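Local coordinates for putative sugar binding protein (PDB 3KEZ) that probably binds sugars at the outer membrane for nutrient uptake, as a calcium-binding member of the SusD family, at residues A[403-413]-A[424-433]. Sequence-based numbering, arbitrary orientation.
Sequences IRNGMTVKRID and HNTAYMEYDW. With EDO (1,2-ethanediol), chain I.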
loop_
_atom_site.group_PDB
_atom_site.type_symbol
_atom_site.label_atom_id
_atom_site.label_comp_id
_atom_site.label_asym_id
_atom_site.label_seq_id
_atom_site.Cartn_x
_atom_site.Cartn_y
_atom_site.Cartn_z
ATOM N N ILE A 403 -10.714 -0.694 -9.545
ATOM C CA ILE A 403 -10.711 0.389 -10.519
ATOM C C ILE A 403 -9.663 0.113 -11.620
ATOM O O ILE A 403 -9.923 0.361 -12.796
ATOM C CB ILE A 403 -10.477 1.762 -9.852
ATOM C CG1 ILE A 403 -11.689 2.198 -9.007
ATOM C CG2 ILE A 403 -10.127 2.830 -10.916
ATOM C CD1 ILE A 403 -13.047 2.412 -9.797
ATOM N N ARG A 404 -8.513 -0.444 -11.238
ATOM C CA ARG A 404 -7.398 -0.641 -12.169
ATOM C C ARG A 404 -7.724 -1.650 -13.238
ATOM O O ARG A 404 -7.098 -1.692 -14.315
ATOM C CB ARG A 404 -6.135 -1.066 -11.410
ATOM C CG ARG A 404 -6.095 -2.503 -10.880
ATOM C CD ARG A 404 -4.819 -2.683 -10.051
ATOM N NE ARG A 404 -4.835 -3.863 -9.189
ATOM C CZ ARG A 404 -4.630 -5.124 -9.585
ATOM N NH1 ARG A 404 -4.516 -5.441 -10.865
ATOM N NH2 ARG A 404 -4.687 -6.094 -8.684
ATOM N N ASN A 405 -8.667 -2.528 -12.903
ATOM C CA ASN A 405 -9.104 -3.572 -13.798
ATOM C C ASN A 405 -10.324 -3.201 -14.627
ATOM O O ASN A 405 -10.934 -4.076 -15.271
ATOM C CB ASN A 405 -9.326 -4.859 -12.984
ATOM C CG ASN A 405 -8.039 -5.489 -12.572
ATOM O OD1 ASN A 405 -7.218 -5.829 -13.425
ATOM N ND2 ASN A 405 -7.838 -5.657 -11.276
ATOM N N GLY A 406 -10.678 -1.926 -14.652
ATOM C CA GLY A 406 -11.876 -1.483 -15.363
ATOM C C GLY A 406 -13.176 -2.046 -14.818
ATOM O O GLY A 406 -14.189 -2.168 -15.532
HETATM N N MSE A 407 -13.159 -2.364 -13.531
HETATM C CA MSE A 407 -14.329 -2.831 -12.877
HETATM C C MSE A 407 -15.010 -1.677 -12.152
HETATM O O MSE A 407 -14.405 -0.625 -11.926
HETATM C CB MSE A 407 -13.979 -3.977 -11.938
HETATM C CG MSE A 407 -13.479 -5.202 -12.663
HETATM SE SE MSE A 407 -12.745 -6.449 -11.404
HETATM C CE MSE A 407 -12.374 -7.898 -12.539
ATOM N N THR A 408 -16.290 -1.856 -11.837
ATOM C CA THR A 408 -17.079 -0.838 -11.144
ATOM C C THR A 408 -17.083 -1.156 -9.643
ATOM O O THR A 408 -17.458 -2.255 -9.247
ATOM C CB THR A 408 -18.521 -0.808 -11.674
ATOM O OG1 THR A 408 -18.494 -0.680 -13.112
ATOM C CG2 THR A 408 -19.362 0.345 -11.060
ATOM N N VAL A 409 -16.661 -0.191 -8.808
ATOM C CA VAL A 409 -16.874 -0.292 -7.356
ATOM C C VAL A 409 -18.381 -0.180 -7.075
ATOM O O VAL A 409 -19.046 0.793 -7.485
ATOM C CB VAL A 409 -16.074 0.768 -6.589
ATOM C CG1 VAL A 409 -16.428 0.765 -5.077
ATOM C CG2 VAL A 409 -14.503 0.613 -6.853
ATOM N N LYS A 410 -18.943 -1.182 -6.416
ATOM C CA LYS A 410 -20.385 -1.174 -6.112
ATOM C C LYS A 410 -20.587 -1.386 -4.602
ATOM O O LYS A 410 -20.411 -2.479 -4.111
ATOM C CB LYS A 410 -21.101 -2.271 -6.923
ATOM C CG LYS A 410 -21.216 -1.890 -8.406
ATOM C CD LYS A 410 -21.850 -2.948 -9.273
ATOM C CE LYS A 410 -21.916 -2.544 -10.740
ATOM N NZ LYS A 410 -22.728 -3.506 -11.534
ATOM N N ARG A 411 -20.850 -0.305 -3.873
ATOM C CA ARG A 411 -21.246 -0.369 -2.469
ATOM C C ARG A 411 -22.673 -0.927 -2.389
ATOM O O ARG A 411 -23.540 -0.487 -3.139
ATOM C CB ARG A 411 -21.176 1.029 -1.846
ATOM C CG ARG A 411 -19.744 1.530 -1.727
ATOM C CD ARG A 411 -19.675 2.985 -1.485
ATOM N NE ARG A 411 -18.322 3.394 -1.148
ATOM C CZ ARG A 411 -17.938 4.644 -0.947
ATOM N NH1 ARG A 411 -18.788 5.682 -1.080
ATOM N NH2 ARG A 411 -16.690 4.860 -0.589
ATOM N N ILE A 412 -22.874 -1.918 -1.517
ATOM C CA ILE A 412 -24.148 -2.647 -1.399
ATOM C C ILE A 412 -24.813 -2.278 -0.068
ATOM O O ILE A 412 -24.232 -2.451 1.013
ATOM C CB ILE A 412 -23.948 -4.187 -1.439
ATOM C CG1 ILE A 412 -22.888 -4.594 -2.473
ATOM C CG2 ILE A 412 -25.272 -4.906 -1.724
ATOM C CD1 ILE A 412 -23.156 -4.089 -3.843
ATOM N N ASP A 413 -26.007 -1.731 -0.099
ATOM C CA ASP A 413 -26.575 -1.343 1.187
ATOM C C ASP A 413 -27.363 -2.504 1.757
ATOM O O ASP A 413 -28.566 -2.549 1.647
ATOM C CB ASP A 413 -27.396 -0.050 1.111
ATOM C CG ASP A 413 -27.386 0.731 2.456
ATOM O OD1 ASP A 413 -26.434 0.587 3.302
ATOM O OD2 ASP A 413 -28.362 1.463 2.672
ATOM N N HIS A 424 -24.270 2.220 4.953
ATOM C CA HIS A 424 -23.714 3.229 4.052
ATOM C C HIS A 424 -24.367 4.609 4.271
ATOM O O HIS A 424 -25.530 4.723 4.678
ATOM C CB HIS A 424 -23.774 2.777 2.595
ATOM C CG HIS A 424 -22.746 1.752 2.257
ATOM N ND1 HIS A 424 -21.406 2.052 2.122
ATOM C CD2 HIS A 424 -22.854 0.416 2.080
ATOM C CE1 HIS A 424 -20.737 0.944 1.855
ATOM N NE2 HIS A 424 -21.595 -0.063 1.811
ATOM N N ASN A 425 -23.600 5.665 4.045
ATOM C CA ASN A 425 -24.136 7.020 4.129
ATOM C C ASN A 425 -23.323 7.888 3.186
ATOM O O ASN A 425 -22.411 8.600 3.585
ATOM C CB ASN A 425 -24.056 7.549 5.572
ATOM C CG ASN A 425 -24.686 8.895 5.729
ATOM O OD1 ASN A 425 -25.380 9.395 4.832
ATOM N ND2 ASN A 425 -24.484 9.494 6.892
ATOM N N THR A 426 -23.643 7.772 1.908
ATOM C CA THR A 426 -22.895 8.418 0.860
ATOM C C THR A 426 -23.794 8.615 -0.380
ATOM O O THR A 426 -24.694 7.819 -0.638
ATOM C CB THR A 426 -21.675 7.564 0.518
ATOM O OG1 THR A 426 -20.915 8.187 -0.523
ATOM C CG2 THR A 426 -22.122 6.194 0.076
ATOM N N ALA A 427 -23.515 9.675 -1.138
ATOM C CA ALA A 427 -24.140 9.935 -2.433
ATOM C C ALA A 427 -23.589 9.009 -3.502
ATOM O O ALA A 427 -24.183 8.874 -4.564
ATOM C CB ALA A 427 -23.879 11.351 -2.844
ATOM N N TYR A 428 -22.452 8.379 -3.233
ATOM C CA TYR A 428 -21.727 7.631 -4.280
ATOM C C TYR A 428 -21.632 6.122 -3.995
ATOM O O TYR A 428 -20.748 5.666 -3.244
ATOM C CB TYR A 428 -20.328 8.240 -4.466
ATOM C CG TYR A 428 -20.309 9.714 -4.794
ATOM C CD1 TYR A 428 -20.770 10.189 -6.018
ATOM C CD2 TYR A 428 -19.849 10.651 -3.860
ATOM C CE1 TYR A 428 -20.751 11.542 -6.310
ATOM C CE2 TYR A 428 -19.835 12.015 -4.152
ATOM C CZ TYR A 428 -20.290 12.433 -5.380
ATOM O OH TYR A 428 -20.255 13.748 -5.696
HETATM N N MSE A 429 -22.531 5.354 -4.620
HETATM C CA MSE A 429 -22.657 3.928 -4.377
HETATM C C MSE A 429 -22.037 3.038 -5.476
HETATM O O MSE A 429 -21.619 1.924 -5.198
HETATM C CB MSE A 429 -24.108 3.568 -4.112
HETATM C CG MSE A 429 -24.712 4.293 -2.861
HETATM SE SE MSE A 429 -24.019 3.565 -1.232
HETATM C CE MSE A 429 -24.843 1.808 -1.279
ATOM N N GLU A 430 -21.920 3.535 -6.701
ATOM C CA GLU A 430 -21.337 2.760 -7.776
ATOM C C GLU A 430 -20.486 3.704 -8.586
ATOM O O GLU A 430 -20.941 4.779 -8.908
ATOM C CB GLU A 430 -22.408 2.112 -8.675
ATOM C CG GLU A 430 -23.450 1.240 -7.918
ATOM C CD GLU A 430 -24.223 0.232 -8.808
ATOM O OE1 GLU A 430 -24.323 0.423 -10.041
ATOM O OE2 GLU A 430 -24.753 -0.752 -8.245
ATOM N N TYR A 431 -19.259 3.315 -8.905
ATOM C CA TYR A 431 -18.368 4.178 -9.708
ATOM C C TYR A 431 -17.187 3.361 -10.282
ATOM O O TYR A 431 -16.802 2.319 -9.749
ATOM C CB TYR A 431 -17.861 5.363 -8.870
ATOM C CG TYR A 431 -17.462 4.974 -7.452
ATOM C CD1 TYR A 431 -18.399 4.998 -6.415
ATOM C CD2 TYR A 431 -16.157 4.562 -7.157
ATOM C CE1 TYR A 431 -18.044 4.607 -5.098
ATOM C CE2 TYR A 431 -15.791 4.174 -5.878
ATOM C CZ TYR A 431 -16.755 4.186 -4.835
ATOM O OH TYR A 431 -16.407 3.807 -3.537
ATOM N N ASP A 432 -16.631 3.870 -11.366
ATOM C CA ASP A 432 -15.580 3.219 -12.105
ATOM C C ASP A 432 -14.528 4.267 -12.431
ATOM O O ASP A 432 -14.586 5.341 -11.889
ATOM C CB ASP A 432 -16.147 2.563 -13.366
ATOM C CG ASP A 432 -16.885 3.537 -14.274
ATOM O OD1 ASP A 432 -16.574 4.770 -14.328
ATOM O OD2 ASP A 432 -17.800 3.054 -14.966
ATOM N N TRP A 433 -13.599 3.968 -13.338
ATOM C CA TRP A 433 -12.512 4.896 -13.657
ATOM C C TRP A 433 -12.934 6.159 -14.413
ATOM O O TRP A 433 -12.082 7.000 -14.723
ATOM C CB TRP A 433 -11.353 4.162 -14.345
ATOM C CG TRP A 433 -11.662 3.505 -15.695
ATOM C CD1 TRP A 433 -12.627 3.860 -16.607
ATOM C CD2 TRP A 433 -10.935 2.430 -16.283
ATOM N NE1 TRP A 433 -12.566 3.036 -17.715
ATOM C CE2 TRP A 433 -11.534 2.145 -17.529
ATOM C CE3 TRP A 433 -9.850 1.655 -15.859
ATOM C CZ2 TRP A 433 -11.065 1.141 -18.351
ATOM C CZ3 TRP A 433 -9.380 0.670 -16.681
ATOM C CH2 TRP A 433 -9.983 0.408 -17.902
HETATM C C1 EDO I . -19.259 4.797 -17.581
HETATM O O1 EDO I . -18.952 5.065 -16.212
HETATM C C2 EDO I . -20.617 4.126 -17.624
HETATM O O2 EDO I . -21.604 5.092 -17.281
HETATM O O HOH W 1 -12.825 0.939 -13.371
HETATM O O HOH W 2 -20.567 -2.132 0.462
#
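The indole of Trp-433 lies with one face against Gly-406, whose CA sits 3.7 Å from the centroid of the six-membered ring in a CH-pi contact; Arg-404 O is at the ring edge. At the far end, the His-424 ring takes Arg-411 CB over one face, while Asp-413 OD1 and Ile-412 O lie at its edge. That OD1 accepts from His-424 N, and the ring's ND1 bonds to Tyr-68 OH. Between them runs a short antiparallel pairing of strands 409-410 and 430-431. Gly-406 belongs to the Schellman motif that ends helix 398-403, so the indole packs on a helix terminus. Val-409 N donates to Tyr-431 O at 2.7 Å, and Tyr-431 N to Val-409 O at 2.9 Å. Val-409 CG1 presses on Tyr-431 CZ at 3.4 Å. On the opposite face of the sheet, Lys-410 methylenes cross the Glu-430 carboxylate at a slant, with no salt bridge.

Arg-411, extended from CG to NE, turns one guanidinium face to the Tyr-431 hydroxyl, which is near NE and NH2 but not bonded to them. Guanidinium and Tyr-431 ring stand 86° apart. Arg-411 NE and NH1 also bond to Gly-52 O and Tyr-68 O, and Tyr-431 OH to Thr-51 O. These bonds tie the strand pair to the ends of helices 43-50 and 65-68. Arg-411 NH1 donates to Tyr-428 O at 2.9 Å, with that oxygen 33° out of the guanidinium plane.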